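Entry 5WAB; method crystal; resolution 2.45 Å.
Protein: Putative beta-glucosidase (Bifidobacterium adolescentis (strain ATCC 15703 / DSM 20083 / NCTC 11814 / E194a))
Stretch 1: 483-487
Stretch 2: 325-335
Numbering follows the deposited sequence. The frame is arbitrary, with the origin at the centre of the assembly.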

ATOM      1  N   VAL A 483      -0.637  -2.451 -23.296  1.00 35.32           N
ATOM      2  CA  VAL A 483      -0.879  -1.035 -23.052  1.00 34.60           C
ATOM      3  C   VAL A 483      -0.193  -0.181 -24.110  1.00 35.99           C
ATOM      4  O   VAL A 483      -0.808   0.709 -24.708  1.00 37.65           O
ATOM      5  CB  VAL A 483      -0.417  -0.652 -21.634  1.00 31.64           C
ATOM      6  CG1 VAL A 483      -0.452   0.858 -21.460  1.00 30.95           C
ATOM      7  CG2 VAL A 483      -1.291  -1.337 -20.586  1.00 30.21           C
ATOM      8  N   ILE A 484       1.088  -0.454 -24.364  1.00 36.05           N
ATOM      9  CA  ILE A 484       1.874   0.366 -25.280  1.00 36.24           C
ATOM     10  C   ILE A 484       1.314   0.282 -26.694  1.00 38.85           C
ATOM     11  O   ILE A 484       1.315   1.271 -27.438  1.00 41.74           O
ATOM     12  CB  ILE A 484       3.353  -0.060 -25.221  1.00 35.75           C
ATOM     13  CG1 ILE A 484       3.951   0.305 -23.859  1.00 35.26           C
ATOM     14  CG2 ILE A 484       4.151   0.552 -26.364  1.00 36.53           C
ATOM     15  CD1 ILE A 484       5.347  -0.236 -23.632  1.00 30.29           C
ATOM     16  N   PHE A 485       0.802  -0.884 -27.079  1.00 38.93           N
ATOM     17  CA  PHE A 485       0.279  -1.083 -28.422  1.00 39.44           C
ATOM     18  C   PHE A 485      -1.236  -1.006 -28.476  1.00 38.56           C
ATOM     19  O   PHE A 485      -1.832  -1.364 -29.498  1.00 38.60           O
ATOM     20  CB  PHE A 485       0.781  -2.407 -28.992  1.00 40.76           C
ATOM     21  CG  PHE A 485       2.253  -2.410 -29.254  1.00 41.30           C
ATOM     22  CD1 PHE A 485       2.759  -1.889 -30.432  1.00 42.52           C
ATOM     23  CD2 PHE A 485       3.134  -2.891 -28.307  1.00 40.77           C
ATOM     24  CE1 PHE A 485       4.115  -1.872 -30.672  1.00 42.58           C
ATOM     25  CE2 PHE A 485       4.492  -2.875 -28.539  1.00 40.98           C
ATOM     26  CZ  PHE A 485       4.985  -2.367 -29.724  1.00 41.83           C
ATOM     27  N   GLY A 486      -1.872  -0.562 -27.397  1.00 37.54           N
ATOM     28  CA  GLY A 486      -3.261  -0.175 -27.458  1.00 37.45           C
ATOM     29  C   GLY A 486      -4.261  -1.298 -27.371  1.00 37.53           C
ATOM     30  O   GLY A 486      -5.446  -1.064 -27.630  1.00 37.11           O
ATOM     31  N   LYS A 487      -3.828  -2.517 -27.046  1.00 38.93           N
ATOM     32  CA  LYS A 487      -4.798  -3.572 -26.781  1.00 40.85           C
ATOM     33  C   LYS A 487      -5.682  -3.211 -25.596  1.00 39.33           C
ATOM     34  O   LYS A 487      -6.859  -3.587 -25.565  1.00 39.62           O
ATOM     35  CB  LYS A 487      -4.091  -4.906 -26.537  1.00 42.74           C
ATOM     36  CG  LYS A 487      -3.308  -5.430 -27.743  1.00 45.53           C
ATOM     37  CD  LYS A 487      -4.191  -5.499 -28.991  1.00 47.66           C
ATOM     38  CE  LYS A 487      -3.465  -6.122 -30.180  1.00 49.36           C
ATOM     39  NZ  LYS A 487      -2.204  -5.404 -30.517  1.00 50.27           N
TER
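Stretch 2 (325-335) ILPVAANAKIA

Stretch 2 crosses the C-terminal end of a helix as an irregular loop, and only its last two residues, Ile-334 and Ala-335, enter a strand. A cis peptide bond precedes Pro-327. From Leu-326 to Val-328 the backbone is extended, with psi between 137° and 159°; it then turns through Ala-329 and Ala-330, the latter at a positive phi of 63°, and Asn-331 N donates a short 2.5 Å hydrogen bond to Ala-329 O. The CA atoms lie nearest at Phe-485 and Val-328 and at Gly-486 and Pro-327, both pairs 5.0 Å apart, so in this register one chain advances as the other retreats.

One hydrogen bond joins the stretches: Val-328 N to Ile-484 O, 3.0 Å, nearly linear at 170°. The same carbonyl receives a CA-H...O contact from Pro-327 CA, 3.4 Å from Ile-484 O, though its 121° angle at hydrogen is far less direct. Around this polar anchor the packing is apolar. Ile-484 CG2 is the bump that rests over the shallow dip between two neighbouring methyls, Leu-326 CD2 at 3.8 Å and Val-328 CG2 at 4.2 Å; these two methyls are themselves 4.1 Å apart, so Ile-484 CG2 sits across the pair and does not enter between them.

Phe-485, the first residue to leave helical phi/psi, has the largest area covered in this contact, 91 Å². Its ring occupies a hollow lined by Val-328, Ala-330 and Ile-334: CE1 of Phe-485 is 3.9 Å from Val-328 CG1 and 4.5 Å from Ile-334 CD1, which lies at the ring edge, while Phe-485 CD1 comes within 3.5 Å of Ala-330 CA.

At Gly-486 the relief reverses. Pro-327 projects toward stretch 1, its CB 3.7 Å from Gly-486 CA. An ideal CB on Gly-486 would fall 3.0 Å from Pro-327 CB, a clash, so the bare CA leaves room for the proline; its phi of 82° independently favours glycine.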

ATOM      1  N   ILE A 325       1.564   9.975 -28.788  1.00 35.96           N
ATOM      2  CA  ILE A 325       2.570   9.025 -29.255  1.00 35.85           C
ATOM      3  C   ILE A 325       2.219   7.615 -28.799  1.00 36.95           C
ATOM      4  O   ILE A 325       2.568   6.631 -29.464  1.00 43.56           O
ATOM      5  CB  ILE A 325       3.970   9.458 -28.771  1.00 34.07           C
ATOM      6  CG1 ILE A 325       5.053   8.506 -29.281  1.00 33.57           C
ATOM      7  CG2 ILE A 325       4.011   9.552 -27.252  1.00 31.62           C
ATOM      8  CD1 ILE A 325       6.464   9.009 -29.046  1.00 33.20           C
ATOM      9  N   LEU A 326       1.523   7.489 -27.673  1.00 31.75           N
ATOM     10  CA  LEU A 326       0.932   6.220 -27.274  1.00 29.79           C
ATOM     11  C   LEU A 326      -0.568   6.249 -27.537  1.00 29.99           C
ATOM     12  O   LEU A 326      -1.231   7.255 -27.240  1.00 28.47           O
ATOM     13  CB  LEU A 326       1.185   5.934 -25.794  1.00 26.93           C
ATOM     14  CG  LEU A 326       2.623   5.584 -25.406  1.00 25.45           C
ATOM     15  CD1 LEU A 326       2.798   5.701 -23.903  1.00 23.37           C
ATOM     16  CD2 LEU A 326       3.008   4.192 -25.879  1.00 26.04           C
ATOM     17  N   PRO A 327      -1.152   5.167 -28.079  1.00 29.81           N
ATOM     18  CA  PRO A 327      -0.516   3.901 -28.459  1.00 29.23           C
ATOM     19  C   PRO A 327       0.305   3.935 -29.746  1.00 30.70           C
ATOM     20  O   PRO A 327       0.112   4.799 -30.605  1.00 29.96           O
ATOM     21  CB  PRO A 327      -1.707   2.950 -28.647  1.00 29.30           C
ATOM     22  CG  PRO A 327      -2.930   3.719 -28.256  1.00 28.77           C
ATOM     23  CD  PRO A 327      -2.593   5.153 -28.374  1.00 29.36           C
ATOM     24  N   VAL A 328       1.208   2.966 -29.859  1.00 32.70           N
ATOM     25  CA  VAL A 328       2.052   2.778 -31.033  1.00 36.41           C
ATOM     26  C   VAL A 328       1.286   1.918 -32.033  1.00 40.58           C
ATOM     27  O   VAL A 328       0.565   0.990 -31.647  1.00 41.08           O
ATOM     28  CB  VAL A 328       3.400   2.151 -30.630  1.00 35.60           C
ATOM     29  CG1 VAL A 328       4.240   1.831 -31.843  1.00 37.39           C
ATOM     30  CG2 VAL A 328       4.142   3.093 -29.699  1.00 34.41           C
ATOM     31  N   ALA A 329       1.445   2.222 -33.324  1.00 44.15           N
ATOM     32  CA  ALA A 329       0.691   1.592 -34.406  1.00 48.44           C
ATOM     33  C   ALA A 329       1.006   0.117 -34.638  1.00 50.51           C
ATOM     34  O   ALA A 329       0.487  -0.441 -35.614  1.00 53.00           O
ATOM     35  CB  ALA A 329       0.925   2.364 -35.703  1.00 51.40           C
ATOM     36  N   ALA A 330       1.837  -0.520 -33.816  1.00 50.85           N
ATOM     37  CA  ALA A 330       2.141  -1.951 -33.915  1.00 53.82           C
ATOM     38  C   ALA A 330       2.829  -2.373 -35.215  1.00 56.56           C
ATOM     39  O   ALA A 330       3.576  -3.360 -35.219  1.00 58.03           O
ATOM     40  CB  ALA A 330       0.862  -2.775 -33.727  1.00 54.60           C
ATOM     41  N   ASN A 331       2.569  -1.679 -36.326  1.00 56.72           N
ATOM     42  CA  ASN A 331       3.257  -1.950 -37.585  1.00 58.85           C
ATOM     43  C   ASN A 331       4.464  -1.039 -37.782  1.00 58.15           C
ATOM     44  O   ASN A 331       5.128  -1.116 -38.821  1.00 60.23           O
ATOM     45  CB  ASN A 331       2.292  -1.828 -38.777  1.00 60.52           C
ATOM     46  CG  ASN A 331       1.712  -0.441 -38.933  1.00 60.22           C
ATOM     47  OD1 ASN A 331       1.992   0.466 -38.150  1.00 57.89           O
ATOM     48  ND2 ASN A 331       0.892  -0.267 -39.959  1.00 62.53           N
ATOM     49  N   ALA A 332       4.741  -0.176 -36.812  1.00 54.48           N
ATOM     50  CA  ALA A 332       5.793   0.821 -36.872  1.00 52.59           C
ATOM     51  C   ALA A 332       7.159   0.185 -36.659  1.00 52.37           C
ATOM     52  O   ALA A 332       7.282  -0.931 -36.146  1.00 52.62           O
ATOM     53  CB  ALA A 332       5.558   1.907 -35.823  1.00 49.41           C
ATOM     54  N   LYS A 333       8.195   0.914 -37.067  1.00 59.37           N
ATOM     55  CA  LYS A 333       9.574   0.477 -36.860  1.00 58.72           C
ATOM     56  C   LYS A 333      10.006   0.890 -35.458  1.00 53.62           C
ATOM     57  O   LYS A 333      10.212   2.080 -35.181  1.00 51.75           O
ATOM     58  CB  LYS A 333      10.494   1.059 -37.936  1.00 62.40           C
ATOM     59  CG  LYS A 333      11.922   0.515 -37.934  1.00 64.49           C
ATOM     60  CD  LYS A 333      12.722   1.094 -39.083  1.00 67.91           C
ATOM     61  CE  LYS A 333      14.070   0.410 -39.225  1.00 68.40           C
ATOM     62  NZ  LYS A 333      14.941   0.545 -38.010  1.00 65.80           N
ATOM     63  N   ILE A 334      10.141  -0.094 -34.572  1.00 51.68           N
ATOM     64  CA  ILE A 334      10.328   0.156 -33.151  1.00 47.85           C
ATOM     65  C   ILE A 334      11.800   0.010 -32.807  1.00 45.76           C
ATOM     66  O   ILE A 334      12.483  -0.902 -33.297  1.00 40.95           O
ATOM     67  CB  ILE A 334       9.464  -0.808 -32.314  1.00 46.98           C
ATOM     68  CG1 ILE A 334       8.063  -0.973 -32.908  1.00 48.64           C
ATOM     69  CG2 ILE A 334       9.359  -0.317 -30.875  1.00 44.87           C
ATOM     70  CD1 ILE A 334       7.275   0.321 -32.943  1.00 48.90           C
ATOM     71  N   ALA A 335      12.295   0.921 -31.987  1.00 42.76           N
ATOM     72  CA  ALA A 335      13.622   0.815 -31.399  1.00 40.48           C
ATOM     73  C   ALA A 335      13.457   0.666 -29.896  1.00 37.10           C
ATOM     74  O   ALA A 335      13.009   1.597 -29.221  1.00 35.47           O
ATOM     75  CB  ALA A 335      14.471   2.035 -31.727  1.00 37.23           C
TER